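Side-chain contacts in serine racemase (Enterococcus faecalis, PDB 4ECL), which belongs to the alanine racemase family, with a TIM-barrel domain followed by a mainly beta C-terminal domain: residues Y42-Y47 against A223-L228; I11-L16 against T50-Q55; S78-I83 against C215-V220; N209-E214 against T235-D240; G303-I308 against G340-T345. All blocks are in the same frame, centred on the assembly; numbering follows the deposited sequence.

Contact 1. Residues Y42-Y47 against A223-L228. With SO4 (sulfate ion), chain G.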
# COMPACT_ATOMS: atom_id res chain seq x y z
N TYR A 42 -1.33 -0.08 12.03
CA TYR A 42 -1.06 1.18 11.36
C TYR A 42 0.30 1.13 10.67
O TYR A 42 1.06 2.12 10.69
CB TYR A 42 -1.10 2.35 12.34
CG TYR A 42 -2.49 2.77 12.78
CD1 TYR A 42 -3.43 1.84 13.20
CD2 TYR A 42 -2.84 4.11 12.80
CE1 TYR A 42 -4.71 2.24 13.61
CE2 TYR A 42 -4.11 4.53 13.22
CZ TYR A 42 -5.04 3.59 13.62
OH TYR A 42 -6.29 4.01 14.04
N GLY A 43 0.62 -0.03 10.11
CA GLY A 43 1.83 -0.21 9.32
C GLY A 43 3.06 -0.60 10.13
O GLY A 43 4.10 -0.90 9.56
N HIS A 44 2.93 -0.63 11.45
CA HIS A 44 4.06 -0.89 12.33
C HIS A 44 4.41 -2.37 12.41
O HIS A 44 5.44 -2.74 12.97
CB HIS A 44 3.75 -0.37 13.74
CG HIS A 44 3.71 1.13 13.83
ND1 HIS A 44 2.75 1.88 13.20
CD2 HIS A 44 4.53 2.00 14.45
CE1 HIS A 44 2.98 3.16 13.43
NE2 HIS A 44 4.05 3.26 14.19
N GLY A 45 3.55 -3.21 11.86
CA GLY A 45 3.73 -4.64 11.99
C GLY A 45 2.85 -5.19 13.11
O GLY A 45 3.14 -4.98 14.28
N MSE A 46 1.79 -5.89 12.74
CA MSE A 46 0.84 -6.36 13.74
C MSE A 46 1.43 -7.41 14.66
O MSE A 46 1.15 -7.42 15.86
CB MSE A 46 -0.45 -6.88 13.09
CG MSE A 46 -1.66 -6.77 14.02
SE MSE A 46 -3.29 -7.49 13.27
CE MSE A 46 -3.41 -6.38 11.67
N TYR A 47 2.26 -8.29 14.11
CA TYR A 47 2.88 -9.34 14.92
C TYR A 47 3.81 -8.74 15.96
O TYR A 47 3.73 -9.04 17.15
CB TYR A 47 3.63 -10.34 14.04
CG TYR A 47 4.35 -11.41 14.83
CD1 TYR A 47 3.64 -12.37 15.53
CD2 TYR A 47 5.74 -11.47 14.87
CE1 TYR A 47 4.28 -13.36 16.25
CE2 TYR A 47 6.39 -12.46 15.60
CZ TYR A 47 5.65 -13.40 16.29
OH TYR A 47 6.28 -14.39 17.02
N ALA A 223 -2.14 7.92 18.61
CA ALA A 223 -1.43 8.34 19.82
C ALA A 223 -0.53 7.23 20.32
O ALA A 223 0.59 7.49 20.79
CB ALA A 223 -2.42 8.78 20.93
N LEU A 224 -1.00 5.99 20.23
CA LEU A 224 -0.21 4.86 20.68
C LEU A 224 1.11 4.78 19.91
O LEU A 224 2.14 4.36 20.45
CB LEU A 224 -1.01 3.58 20.50
CG LEU A 224 -0.36 2.26 20.90
CD1 LEU A 224 -0.26 2.17 22.39
CD2 LEU A 224 -1.12 1.07 20.33
N TYR A 225 1.08 5.21 18.66
CA TYR A 225 2.25 5.12 17.79
C TYR A 225 3.09 6.40 17.82
O TYR A 225 4.10 6.52 17.12
CB TYR A 225 1.82 4.74 16.37
CG TYR A 225 1.02 3.46 16.35
CD1 TYR A 225 1.62 2.25 16.68
CD2 TYR A 225 -0.33 3.45 16.03
CE1 TYR A 225 0.91 1.06 16.68
CE2 TYR A 225 -1.05 2.26 16.02
CZ TYR A 225 -0.43 1.07 16.34
OH TYR A 225 -1.14 -0.11 16.35
N GLY A 226 2.67 7.35 18.64
CA GLY A 226 3.50 8.51 18.94
C GLY A 226 3.50 9.53 17.82
O GLY A 226 4.41 10.35 17.69
N VAL A 227 2.47 9.48 17.00
CA VAL A 227 2.31 10.42 15.91
C VAL A 227 0.93 11.05 16.04
O VAL A 227 -0.02 10.38 16.44
CB VAL A 227 2.45 9.70 14.57
CG1 VAL A 227 3.88 9.28 14.36
CG2 VAL A 227 1.56 8.47 14.55
N LEU A 228 0.81 12.33 15.73
CA LEU A 228 -0.52 12.92 15.65
C LEU A 228 -0.91 13.20 14.20
O LEU A 228 -0.14 13.79 13.45
CB LEU A 228 -0.65 14.15 16.54
CG LEU A 228 -0.61 13.84 18.04
CD1 LEU A 228 -1.15 15.02 18.84
CD2 LEU A 228 -1.38 12.56 18.38
S SO4 G . -7.26 6.96 16.14
O1 SO4 G . -8.37 6.05 15.82
O2 SO4 G . -6.91 6.81 17.56
O3 SO4 G . -6.13 6.60 15.30
O4 SO4 G . -7.66 8.33 15.85
O HOH W 1 5.20 5.67 14.71
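An aromatic cluster of Tyr42, His44 and Tyr225 sits near the centre of the chain, in the TIM-barrel domain. The rings of His44 and Tyr225 form a face-to-face stack. Their centroids are 4.2 Å apart and the planes are tilted by 24°. The overlap is offset on the tyrosine: CD1 of Tyr225 lies over the middle of the imidazole, while ND1 of His44 lies toward the rim of the phenol ring. CG of Tyr225 is anti to its carbonyl carbon (chi1 -56°), which directs the ring there. CG of Tyr42 is 3.6 Å from CE2 of Tyr225, and the two planes make 33°, neither a stack nor an edge-to-face pair.

Both imidazole nitrogens have polar partners. ND1 of His44 makes a weak, bent bond to the backbone O of Tyr42 at 3.0 Å, and another weak one to Ala41. At the other end a water in the ring plane lies 2.7 Å from NE2 of His44 and donates to the backbone O of Tyr225. The hydroxyl of Tyr42 donates to O3 of a sulfate ion at 2.9 Å. Ser204, Gly221 and Val222 also bind this sulfate, which probably came from the crystallisation liquor.

The hydroxyl of Tyr225 bonds to the backbone O of Val36, at the end of strand 32-36. Helix 357-362 touches both Tyr42 and His44, and Met314 of the second subunit packs on Tyr42.

Contact 2. Residues I11-L16 against T50-Q55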
# COMPACT_ATOMS: atom_id res chain seq x y z
N ILE A 11 11.09 -0.42 14.49
CA ILE A 11 10.04 -0.20 15.48
C ILE A 11 10.66 -0.00 16.86
O ILE A 11 11.25 -0.93 17.43
CB ILE A 11 9.08 -1.41 15.54
CG1 ILE A 11 8.45 -1.65 14.17
CG2 ILE A 11 7.98 -1.17 16.55
CD1 ILE A 11 7.70 -0.46 13.63
N ASN A 12 10.55 1.22 17.39
CA ASN A 12 11.16 1.52 18.68
C ASN A 12 10.24 1.06 19.82
O ASN A 12 9.32 1.79 20.23
CB ASN A 12 11.48 3.01 18.81
CG ASN A 12 12.31 3.33 20.07
OD1 ASN A 12 12.21 2.64 21.08
ND2 ASN A 12 13.14 4.37 20.00
N LEU A 13 10.48 -0.15 20.31
CA LEU A 13 9.62 -0.75 21.33
C LEU A 13 9.67 0.01 22.66
O LEU A 13 8.69 0.07 23.39
CB LEU A 13 9.97 -2.22 21.53
CG LEU A 13 9.53 -3.12 20.38
CD1 LEU A 13 9.72 -4.58 20.76
CD2 LEU A 13 8.09 -2.85 19.94
N ASN A 14 10.82 0.60 22.97
CA ASN A 14 10.93 1.43 24.15
C ASN A 14 10.00 2.62 24.06
O ASN A 14 9.35 2.97 25.02
CB ASN A 14 12.37 1.89 24.36
CG ASN A 14 13.15 0.94 25.22
OD1 ASN A 14 13.18 1.08 26.45
ND2 ASN A 14 13.77 -0.05 24.60
N ASN A 15 9.95 3.24 22.88
CA ASN A 15 9.08 4.38 22.68
C ASN A 15 7.61 3.99 22.78
O ASN A 15 6.79 4.75 23.29
CB ASN A 15 9.37 5.02 21.33
CG ASN A 15 10.41 6.11 21.42
OD1 ASN A 15 11.00 6.35 22.48
ND2 ASN A 15 10.66 6.78 20.29
N LEU A 16 7.29 2.80 22.27
CA LEU A 16 5.92 2.28 22.32
C LEU A 16 5.46 2.06 23.76
O LEU A 16 4.33 2.40 24.11
CB LEU A 16 5.82 0.96 21.55
CG LEU A 16 4.47 0.23 21.54
CD1 LEU A 16 3.39 1.02 20.82
CD2 LEU A 16 4.63 -1.15 20.90
N THR A 50 1.69 -6.14 18.57
CA THR A 50 0.69 -6.72 19.46
C THR A 50 1.28 -7.69 20.48
O THR A 50 0.88 -7.67 21.65
CB THR A 50 -0.46 -7.40 18.67
OG1 THR A 50 -0.91 -6.52 17.62
CG2 THR A 50 -1.63 -7.68 19.59
N THR A 51 2.23 -8.53 20.07
CA THR A 51 2.87 -9.42 21.05
C THR A 51 3.58 -8.61 22.14
O THR A 51 3.51 -8.95 23.33
CB THR A 51 3.85 -10.39 20.38
OG1 THR A 51 4.83 -9.65 19.66
CG2 THR A 51 3.12 -11.32 19.42
N TYR A 52 4.23 -7.52 21.75
CA TYR A 52 4.91 -6.67 22.72
C TYR A 52 3.91 -5.95 23.63
O TYR A 52 4.12 -5.85 24.85
CB TYR A 52 5.85 -5.66 22.03
CG TYR A 52 6.72 -4.89 23.01
CD1 TYR A 52 7.84 -5.48 23.57
CD2 TYR A 52 6.41 -3.58 23.38
CE1 TYR A 52 8.64 -4.79 24.47
CE2 TYR A 52 7.21 -2.88 24.28
CZ TYR A 52 8.32 -3.50 24.81
OH TYR A 52 9.12 -2.83 25.71
N LEU A 53 2.82 -5.45 23.05
CA LEU A 53 1.78 -4.79 23.83
C LEU A 53 1.22 -5.71 24.90
O LEU A 53 1.05 -5.30 26.06
CB LEU A 53 0.65 -4.29 22.93
CG LEU A 53 1.03 -3.11 22.05
CD1 LEU A 53 -0.15 -2.67 21.18
CD2 LEU A 53 1.58 -1.96 22.89
N GLU A 54 0.91 -6.95 24.52
CA GLU A 54 0.45 -7.93 25.49
C GLU A 54 1.53 -8.22 26.52
O GLU A 54 1.24 -8.45 27.70
CB GLU A 54 -0.01 -9.21 24.80
CG GLU A 54 -0.65 -10.21 25.75
CD GLU A 54 -1.47 -11.27 25.03
OE1 GLU A 54 -2.71 -11.12 24.95
OE2 GLU A 54 -0.89 -12.27 24.56
N GLN A 55 2.79 -8.22 26.09
CA GLN A 55 3.88 -8.49 27.02
C GLN A 55 3.91 -7.42 28.11
O GLN A 55 4.09 -7.73 29.29
CB GLN A 55 5.21 -8.55 26.29
CG GLN A 55 6.40 -8.87 27.19
CD GLN A 55 7.73 -8.75 26.46
OE1 GLN A 55 7.90 -9.30 25.37
NE2 GLN A 55 8.67 -8.03 27.06
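Tyr52 lies against Leu13 where two helices of the TIM-barrel domain pack together, helix 13-25 and helix 46-55. Tyr52 is the main contact. Its CG is anti to the backbone N (chi1 -172°), which sends the ring across to the start of helix 13-25. There CD1 of Leu13 sits over one ring face in a CH-pi contact, 3.9 Å from the ring centroid of Tyr52 and 26° off the normal. CD1 of Leu13 is displaced toward the rim, 3.5 Å from CD1 of Tyr52. The backbone O of Leu13 is 3.4 Å from CE2 of Tyr52, further out along the ring. CD2 of Leu16 also meets CD2 of Tyr52, at 3.9 Å. The hydroxyl of Tyr52 makes a weak hydrogen bond to Glu17, one turn on from Leu13. Leu53 comes next and reaches over with one branch. Its CD2 lies 3.7 Å from CD2 of Leu16, and the two side chains cross at about a right angle. The first helix begins at Asn12, its N-cap. OD1 of Asn12 accepts from the backbone N of Asn15 at 3.0 Å, with the donor above the carbonyl plane.

Contact 3. Residues S78-I83 against C215-V220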
# COMPACT_ATOMS: atom_id res chain seq x y z
N SER A 78 -3.77 -13.61 23.71
CA SER A 78 -4.76 -14.27 24.54
C SER A 78 -5.79 -13.29 25.09
O SER A 78 -6.83 -13.70 25.61
CB SER A 78 -4.08 -15.00 25.70
OG SER A 78 -3.54 -14.05 26.60
N SER A 79 -5.48 -12.00 25.00
CA SER A 79 -6.39 -10.96 25.49
C SER A 79 -7.64 -10.82 24.63
O SER A 79 -7.74 -11.39 23.54
CB SER A 79 -5.67 -9.62 25.57
OG SER A 79 -4.53 -9.73 26.40
N GLU A 80 -8.60 -10.05 25.13
CA GLU A 80 -9.82 -9.80 24.36
C GLU A 80 -9.49 -9.01 23.09
O GLU A 80 -8.59 -8.16 23.07
CB GLU A 80 -10.89 -9.10 25.19
CG GLU A 80 -10.52 -7.71 25.69
CD GLU A 80 -11.49 -7.18 26.74
OE1 GLU A 80 -12.38 -7.94 27.17
OE2 GLU A 80 -11.36 -6.00 27.14
N ILE A 81 -10.23 -9.33 22.03
CA ILE A 81 -10.07 -8.67 20.75
C ILE A 81 -11.45 -8.26 20.23
O ILE A 81 -12.37 -9.06 20.23
CB ILE A 81 -9.41 -9.62 19.72
CG1 ILE A 81 -8.07 -10.14 20.24
CG2 ILE A 81 -9.25 -8.93 18.35
CD1 ILE A 81 -7.56 -11.35 19.49
N LEU A 82 -11.58 -7.01 19.80
CA LEU A 82 -12.82 -6.50 19.23
C LEU A 82 -12.65 -6.28 17.73
O LEU A 82 -11.76 -5.55 17.31
CB LEU A 82 -13.19 -5.17 19.89
CG LEU A 82 -14.40 -4.43 19.31
CD1 LEU A 82 -15.64 -5.31 19.44
CD2 LEU A 82 -14.61 -3.09 20.03
N ILE A 83 -13.52 -6.90 16.94
CA ILE A 83 -13.59 -6.64 15.50
C ILE A 83 -14.53 -5.47 15.28
O ILE A 83 -15.73 -5.58 15.54
CB ILE A 83 -14.13 -7.85 14.76
CG1 ILE A 83 -13.25 -9.06 15.06
CG2 ILE A 83 -14.20 -7.58 13.25
CD1 ILE A 83 -13.95 -10.35 14.83
N CYS A 215 -15.25 6.54 30.59
CA CYS A 215 -15.65 5.30 29.93
C CYS A 215 -14.82 4.12 30.42
O CYS A 215 -13.91 4.27 31.23
CB CYS A 215 -15.53 5.44 28.41
SG CYS A 215 -16.39 6.90 27.75
N ASP A 216 -15.13 2.93 29.91
CA ASP A 216 -14.42 1.72 30.35
C ASP A 216 -13.24 1.37 29.44
O ASP A 216 -12.35 0.63 29.84
CB ASP A 216 -15.40 0.55 30.43
CG ASP A 216 -16.54 0.85 31.38
OD1 ASP A 216 -16.33 0.71 32.60
OD2 ASP A 216 -17.62 1.25 30.90
N TYR A 217 -13.28 1.88 28.21
CA TYR A 217 -12.15 1.76 27.30
C TYR A 217 -11.90 3.07 26.58
O TYR A 217 -12.83 3.86 26.34
CB TYR A 217 -12.42 0.74 26.19
CG TYR A 217 -12.66 -0.68 26.61
CD1 TYR A 217 -11.61 -1.53 26.92
CD2 TYR A 217 -13.95 -1.19 26.63
CE1 TYR A 217 -11.85 -2.85 27.28
CE2 TYR A 217 -14.19 -2.49 26.97
CZ TYR A 217 -13.15 -3.32 27.30
OH TYR A 217 -13.42 -4.62 27.64
N ILE A 218 -10.64 3.26 26.21
CA ILE A 218 -10.30 4.22 25.18
C ILE A 218 -9.54 3.47 24.09
O ILE A 218 -8.56 2.76 24.37
CB ILE A 218 -9.46 5.38 25.76
CG1 ILE A 218 -10.30 6.13 26.80
CG2 ILE A 218 -9.01 6.32 24.65
CD1 ILE A 218 -9.60 7.28 27.47
N ARG A 219 -10.03 3.61 22.86
CA ARG A 219 -9.46 2.95 21.69
C ARG A 219 -8.35 3.83 21.13
O ARG A 219 -8.61 4.80 20.43
CB ARG A 219 -10.53 2.77 20.59
CG ARG A 219 -11.77 1.98 21.00
CD ARG A 219 -12.84 1.97 19.90
NE ARG A 219 -13.23 3.32 19.48
CZ ARG A 219 -14.27 4.00 19.95
NH1 ARG A 219 -15.06 3.47 20.88
NH2 ARG A 219 -14.54 5.22 19.50
N VAL A 220 -7.11 3.50 21.43
CA VAL A 220 -6.02 4.37 21.00
C VAL A 220 -5.34 3.87 19.72
O VAL A 220 -4.88 2.73 19.63
CB VAL A 220 -5.02 4.65 22.14
CG1 VAL A 220 -5.72 5.37 23.28
CG2 VAL A 220 -4.43 3.36 22.66
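Glu80 meets Tyr217 through a single side-chain hydrogen bond. Before it in the first segment, the residues Ser78 and Ser79 are tied to Glu54 of helix 46-55: the backbone N of Ser78 and OG of Ser79 both bond to its OE1. Glu80 then points toward segment 215-220. Its CG lies between the backbone N and the carbonyl carbon (chi1 63°), and beyond CG the chain runs out extended. This brings OE2 of Glu80 to 2.5 Å from OH of Tyr217, a short bond in which the tyrosine is the donor. The hydroxyl comes in on the syn side of OE2, 32° out of the carboxylate plane. OE2 of Glu80 lies at the edge of the tyrosine ring, near its plane, 3.2 Å from CE1 of Tyr217. The carboxylate and ring planes are 56° apart. Ser60 also bonds to OE2 of Glu80, so this one oxygen has two hydroxyl partners.

Both segments belong to the parallel sheet of the TIM barrel. Strand 80-83 pairs with strand 60-63, and strand 217-220 pairs with strand 32-36. Strands 32-36 and 60-63 are themselves neighbours, so the bond spans two intervening strands. Past Glu80, the buried Leu82 touches Met34 and His200. The ring of His200 also meets that of Tyr217, their planes at about 90°.

Contact 4. Residues N209-E214 against T235-D240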
# COMPACT_ATOMS: atom_id res chain seq x y z
N ASN A 209 -8.73 15.53 23.68
CA ASN A 209 -9.58 16.72 23.63
C ASN A 209 -10.85 16.65 24.49
O ASN A 209 -11.48 17.68 24.76
CB ASN A 209 -9.91 17.07 22.17
CG ASN A 209 -8.78 17.84 21.50
OD1 ASN A 209 -8.10 18.64 22.13
ND2 ASN A 209 -8.57 17.59 20.20
N TYR A 210 -11.23 15.43 24.89
CA TYR A 210 -12.39 15.24 25.76
C TYR A 210 -12.02 14.34 26.95
O TYR A 210 -12.67 13.32 27.20
CB TYR A 210 -13.60 14.72 24.95
CG TYR A 210 -14.06 15.75 23.94
CD1 TYR A 210 -13.44 15.86 22.70
CD2 TYR A 210 -15.07 16.65 24.25
CE1 TYR A 210 -13.82 16.83 21.80
CE2 TYR A 210 -15.46 17.63 23.34
CZ TYR A 210 -14.83 17.71 22.12
OH TYR A 210 -15.20 18.68 21.21
N PRO A 211 -10.99 14.73 27.70
CA PRO A 211 -10.45 13.83 28.72
C PRO A 211 -11.42 13.66 29.88
O PRO A 211 -11.33 12.69 30.63
CB PRO A 211 -9.20 14.56 29.21
CG PRO A 211 -9.53 16.00 29.02
CD PRO A 211 -10.40 16.07 27.79
N GLU A 212 -12.34 14.61 30.02
CA GLU A 212 -13.32 14.58 31.09
C GLU A 212 -14.32 13.43 30.97
O GLU A 212 -14.97 13.08 31.94
CB GLU A 212 -14.04 15.92 31.20
CG GLU A 212 -15.18 16.12 30.20
CD GLU A 212 -14.72 16.48 28.79
OE1 GLU A 212 -13.63 17.08 28.62
OE2 GLU A 212 -15.49 16.17 27.84
N LEU A 213 -14.46 12.84 29.77
CA LEU A 213 -15.34 11.69 29.62
C LEU A 213 -14.90 10.52 30.51
O LEU A 213 -13.71 10.34 30.74
CB LEU A 213 -15.43 11.23 28.17
CG LEU A 213 -16.19 12.13 27.20
CD1 LEU A 213 -15.92 11.70 25.75
CD2 LEU A 213 -17.71 12.15 27.51
N GLU A 214 -15.86 9.75 31.01
CA GLU A 214 -15.57 8.60 31.86
C GLU A 214 -16.12 7.30 31.27
O GLU A 214 -17.30 6.98 31.43
CB GLU A 214 -16.15 8.82 33.26
CG GLU A 214 -15.53 9.96 34.04
CD GLU A 214 -14.13 9.64 34.59
OE1 GLU A 214 -13.76 8.45 34.66
OE2 GLU A 214 -13.42 10.59 34.98
N THR A 235 -4.01 20.26 21.43
CA THR A 235 -5.01 19.46 22.12
C THR A 235 -5.16 19.94 23.56
O THR A 235 -4.30 20.65 24.07
CB THR A 235 -4.64 17.97 22.10
OG1 THR A 235 -3.29 17.82 22.53
CG2 THR A 235 -4.81 17.39 20.69
N LYS A 236 -6.26 19.56 24.21
CA LYS A 236 -6.50 19.97 25.59
C LYS A 236 -5.42 19.39 26.50
O LYS A 236 -4.77 20.12 27.24
CB LYS A 236 -7.89 19.55 26.07
CG LYS A 236 -9.02 20.32 25.40
CD LYS A 236 -8.77 21.82 25.45
CE LYS A 236 -9.82 22.60 24.67
NZ LYS A 236 -9.47 24.05 24.58
N LEU A 237 -5.21 18.08 26.43
CA LEU A 237 -4.08 17.49 27.11
C LEU A 237 -2.91 17.56 26.15
O LEU A 237 -3.08 17.36 24.94
CB LEU A 237 -4.32 16.03 27.44
CG LEU A 237 -5.53 15.58 28.24
CD1 LEU A 237 -5.31 14.11 28.54
CD2 LEU A 237 -5.65 16.40 29.52
N GLU A 238 -1.72 17.84 26.66
CA GLU A 238 -0.53 17.71 25.84
C GLU A 238 0.34 16.63 26.45
O GLU A 238 1.06 16.86 27.42
CB GLU A 238 0.22 19.04 25.74
CG GLU A 238 -0.50 20.07 24.87
CD GLU A 238 0.36 21.28 24.57
OE1 GLU A 238 1.25 21.60 25.39
OE2 GLU A 238 0.15 21.92 23.52
N LEU A 239 0.25 15.44 25.89
CA LEU A 239 1.00 14.30 26.39
C LEU A 239 2.37 14.21 25.73
O LEU A 239 2.58 14.71 24.61
CB LEU A 239 0.22 13.00 26.15
CG LEU A 239 -1.14 12.91 26.85
CD1 LEU A 239 -1.76 11.54 26.61
CD2 LEU A 239 -0.96 13.18 28.34
N ASP A 240 3.29 13.55 26.42
CA ASP A 240 4.63 13.33 25.92
C ASP A 240 4.65 12.01 25.18
O ASP A 240 4.94 10.97 25.75
CB ASP A 240 5.63 13.31 27.09
CG ASP A 240 7.06 13.13 26.62
OD1 ASP A 240 7.36 13.50 25.46
OD2 ASP A 240 7.89 12.64 27.42
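Asn209 ends a helix of the TIM-barrel domain, helix 204-209, and its side chain receives a loop that returns after strand 217-220. The polar part of the contact is one hydrogen bond. The backbone N of Lys236 donates to OD1 of Asn209 at 2.9 Å, with an N-H...O angle of 149°. The donor is tilted 20° from the carbonyl plane. The other end of this amide is held as well, because ND2 of Asn209 bonds to the backbone O of Ala164. With a bond at each end, the amide is fixed in rotation and its two ends can be told apart.

Several carbon atoms gather round the same amide. CA of Thr235 is 3.2 Å from OD1 of Asn209, and the methyl CG2 of Thr235 lies 3.8 Å from ND2 of Asn209. The side chains of Asn209 and Thr235 cross at about a right angle. Lys236 starts toward the helix end, but its chain bends at chi2 and its amine leads away.

The apolar part is a proline against a leucine. Pro211 is the second residue of a type I beta turn that runs from Tyr210 to Leu213. It slides past Leu237 in the opposite direction. CB of Pro211 is 3.9 Å from CG of Leu237. Beyond CG, the methyl CD2 of Leu237 touches CG of Pro211 at 3.9 Å.

Contact 5. Residues G303-I308 against G340-T345; sequences GRQAPI and GKEEIT
Glu342 of strand 342-344 meets Gly303 and Gln305 at the surface of the C-terminal domain, where the turns of two beta hairpins come together. Its CB lies 3.9 Å from the backbone O of Gly303. CG of Glu342 comes closer, 3.3 Å from that O of Gly303. The chain then bends at chi2 (-76°), which turns the carboxylate toward the side chain of Gln305. CD of Glu342 is 3.7 Å from NE2 of Gln305. At the tip, OE1 of Glu342 accepts a hydrogen bond from NE2 of Gln305 at 3.3 Å. It is weak because it is long, although nearly straight at 170°. OE2 of Glu342 stands 3.6 Å from that NE2. The amide and carboxylate planes are almost perpendicular, at 81°. Gln305 is extended beyond CG, which carries its amide across.

A water links the backbones beside this pair. It donates to the backbone O of Gly303 and accepts from the backbone N of Lys341. Gly303 and Gly340 pass close to each other, CA of Gly303 being 4.3 Å from N of Gly340. Both have positive phi, which suits glycine.

Gly303 lies in the turn between strands 298-301 and 304-309, Gly340 in that between 338-339 and 342-344. Strand 304-309 also pairs with 317-320. Glu342 and Ile344 lie on Leu300 and Tyr298 of strand 298-301. Helix 346-352 follows, with Thr345 as its N-cap.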
# COMPACT_ATOMS: atom_id res chain seq x y z
N GLY A 303 23.25 12.38 8.86
CA GLY A 303 22.71 13.50 9.60
C GLY A 303 22.38 14.73 8.77
O GLY A 303 22.10 15.79 9.31
N ARG A 304 22.41 14.59 7.45
CA ARG A 304 22.18 15.74 6.58
C ARG A 304 21.00 15.50 5.64
O ARG A 304 20.62 14.35 5.36
CB ARG A 304 23.44 16.06 5.78
CG ARG A 304 24.73 16.00 6.59
CD ARG A 304 24.83 17.16 7.57
NE ARG A 304 24.85 18.45 6.88
CZ ARG A 304 24.97 19.62 7.50
NH1 ARG A 304 25.08 19.67 8.83
NH2 ARG A 304 24.99 20.75 6.80
N GLN A 305 20.40 16.58 5.15
CA GLN A 305 19.24 16.44 4.27
C GLN A 305 19.66 16.21 2.83
O GLN A 305 20.48 16.95 2.28
CB GLN A 305 18.35 17.68 4.37
CG GLN A 305 17.86 17.95 5.76
CD GLN A 305 16.93 19.14 5.81
OE1 GLN A 305 16.63 19.73 4.78
NE2 GLN A 305 16.47 19.49 7.01
N ALA A 306 19.09 15.18 2.22
CA ALA A 306 19.35 14.86 0.82
C ALA A 306 18.04 14.89 0.07
O ALA A 306 17.22 13.98 0.22
CB ALA A 306 20.00 13.49 0.70
N PRO A 307 17.81 15.95 -0.72
CA PRO A 307 16.53 16.11 -1.42
C PRO A 307 16.32 15.00 -2.45
O PRO A 307 17.26 14.57 -3.11
CB PRO A 307 16.68 17.46 -2.13
CG PRO A 307 17.79 18.16 -1.42
CD PRO A 307 18.71 17.09 -0.94
N ILE A 308 15.08 14.53 -2.57
CA ILE A 308 14.76 13.55 -3.58
C ILE A 308 14.83 14.21 -4.95
O ILE A 308 14.29 15.30 -5.15
CB ILE A 308 13.37 12.97 -3.34
CG1 ILE A 308 13.31 12.33 -1.94
CG2 ILE A 308 13.03 11.96 -4.43
CD1 ILE A 308 11.92 11.95 -1.50
N GLY A 340 21.44 11.88 13.40
CA GLY A 340 22.22 12.98 13.92
C GLY A 340 21.33 13.86 14.77
O GLY A 340 20.62 13.37 15.64
N LYS A 341 21.34 15.16 14.49
CA LYS A 341 20.49 16.10 15.23
C LYS A 341 19.30 16.49 14.36
O LYS A 341 18.59 17.45 14.66
CB LYS A 341 21.28 17.36 15.60
CG LYS A 341 22.66 17.08 16.20
CD LYS A 341 22.56 16.45 17.57
CE LYS A 341 23.81 16.74 18.39
NZ LYS A 341 23.63 16.40 19.83
N GLU A 342 19.10 15.74 13.29
CA GLU A 342 18.01 15.97 12.34
C GLU A 342 16.86 14.99 12.54
O GLU A 342 17.07 13.86 12.97
CB GLU A 342 18.56 15.86 10.90
CG GLU A 342 19.26 17.10 10.38
CD GLU A 342 18.30 18.22 9.99
OE1 GLU A 342 17.07 17.96 9.89
OE2 GLU A 342 18.77 19.35 9.78
N GLU A 343 15.64 15.41 12.23
CA GLU A 343 14.48 14.51 12.28
C GLU A 343 13.44 14.83 11.21
O GLU A 343 13.07 15.98 10.99
CB GLU A 343 13.80 14.51 13.66
CG GLU A 343 12.62 13.53 13.74
CD GLU A 343 12.04 13.41 15.15
OE1 GLU A 343 12.29 14.30 16.00
OE2 GLU A 343 11.33 12.42 15.40
N ILE A 344 12.97 13.79 10.53
CA ILE A 344 11.90 13.92 9.56
C ILE A 344 10.75 13.05 10.06
O ILE A 344 10.79 11.82 9.96
CB ILE A 344 12.38 13.53 8.13
CG1 ILE A 344 11.24 13.54 7.13
CG2 ILE A 344 13.10 12.19 8.13
CD1 ILE A 344 10.85 14.93 6.67
N THR A 345 9.75 13.68 10.67
CA THR A 345 8.67 12.92 11.31
C THR A 345 7.60 12.44 10.34
O THR A 345 7.41 13.02 9.26
CB THR A 345 7.98 13.75 12.40
OG1 THR A 345 7.13 14.73 11.80
CG2 THR A 345 9.02 14.45 13.27
O HOH W 2 23.34 15.91 12.29

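Overall arrangement
From the N terminus, contact 2 closes first and joins two early helices, 13-25 and 46-55. Contact 1 opens inside that loop and closes far later, so the two cross. They share helix 46-55 and touch where His44 meets Ile11 and Leu224 meets Leu16 and Leu53. Contact 3 is nested inside the loop of contact 1 and links two strands of the barrel sheet; Glu54 and Ser79 join it to contact 2. Contact 4 crosses contacts 1 and 3, and ties a helix end to the loop that follows strand 217-220. Contact 5 comes last, in series with the others. It lies within the C-terminal domain, with its centre about 37 Å from that of contact 3.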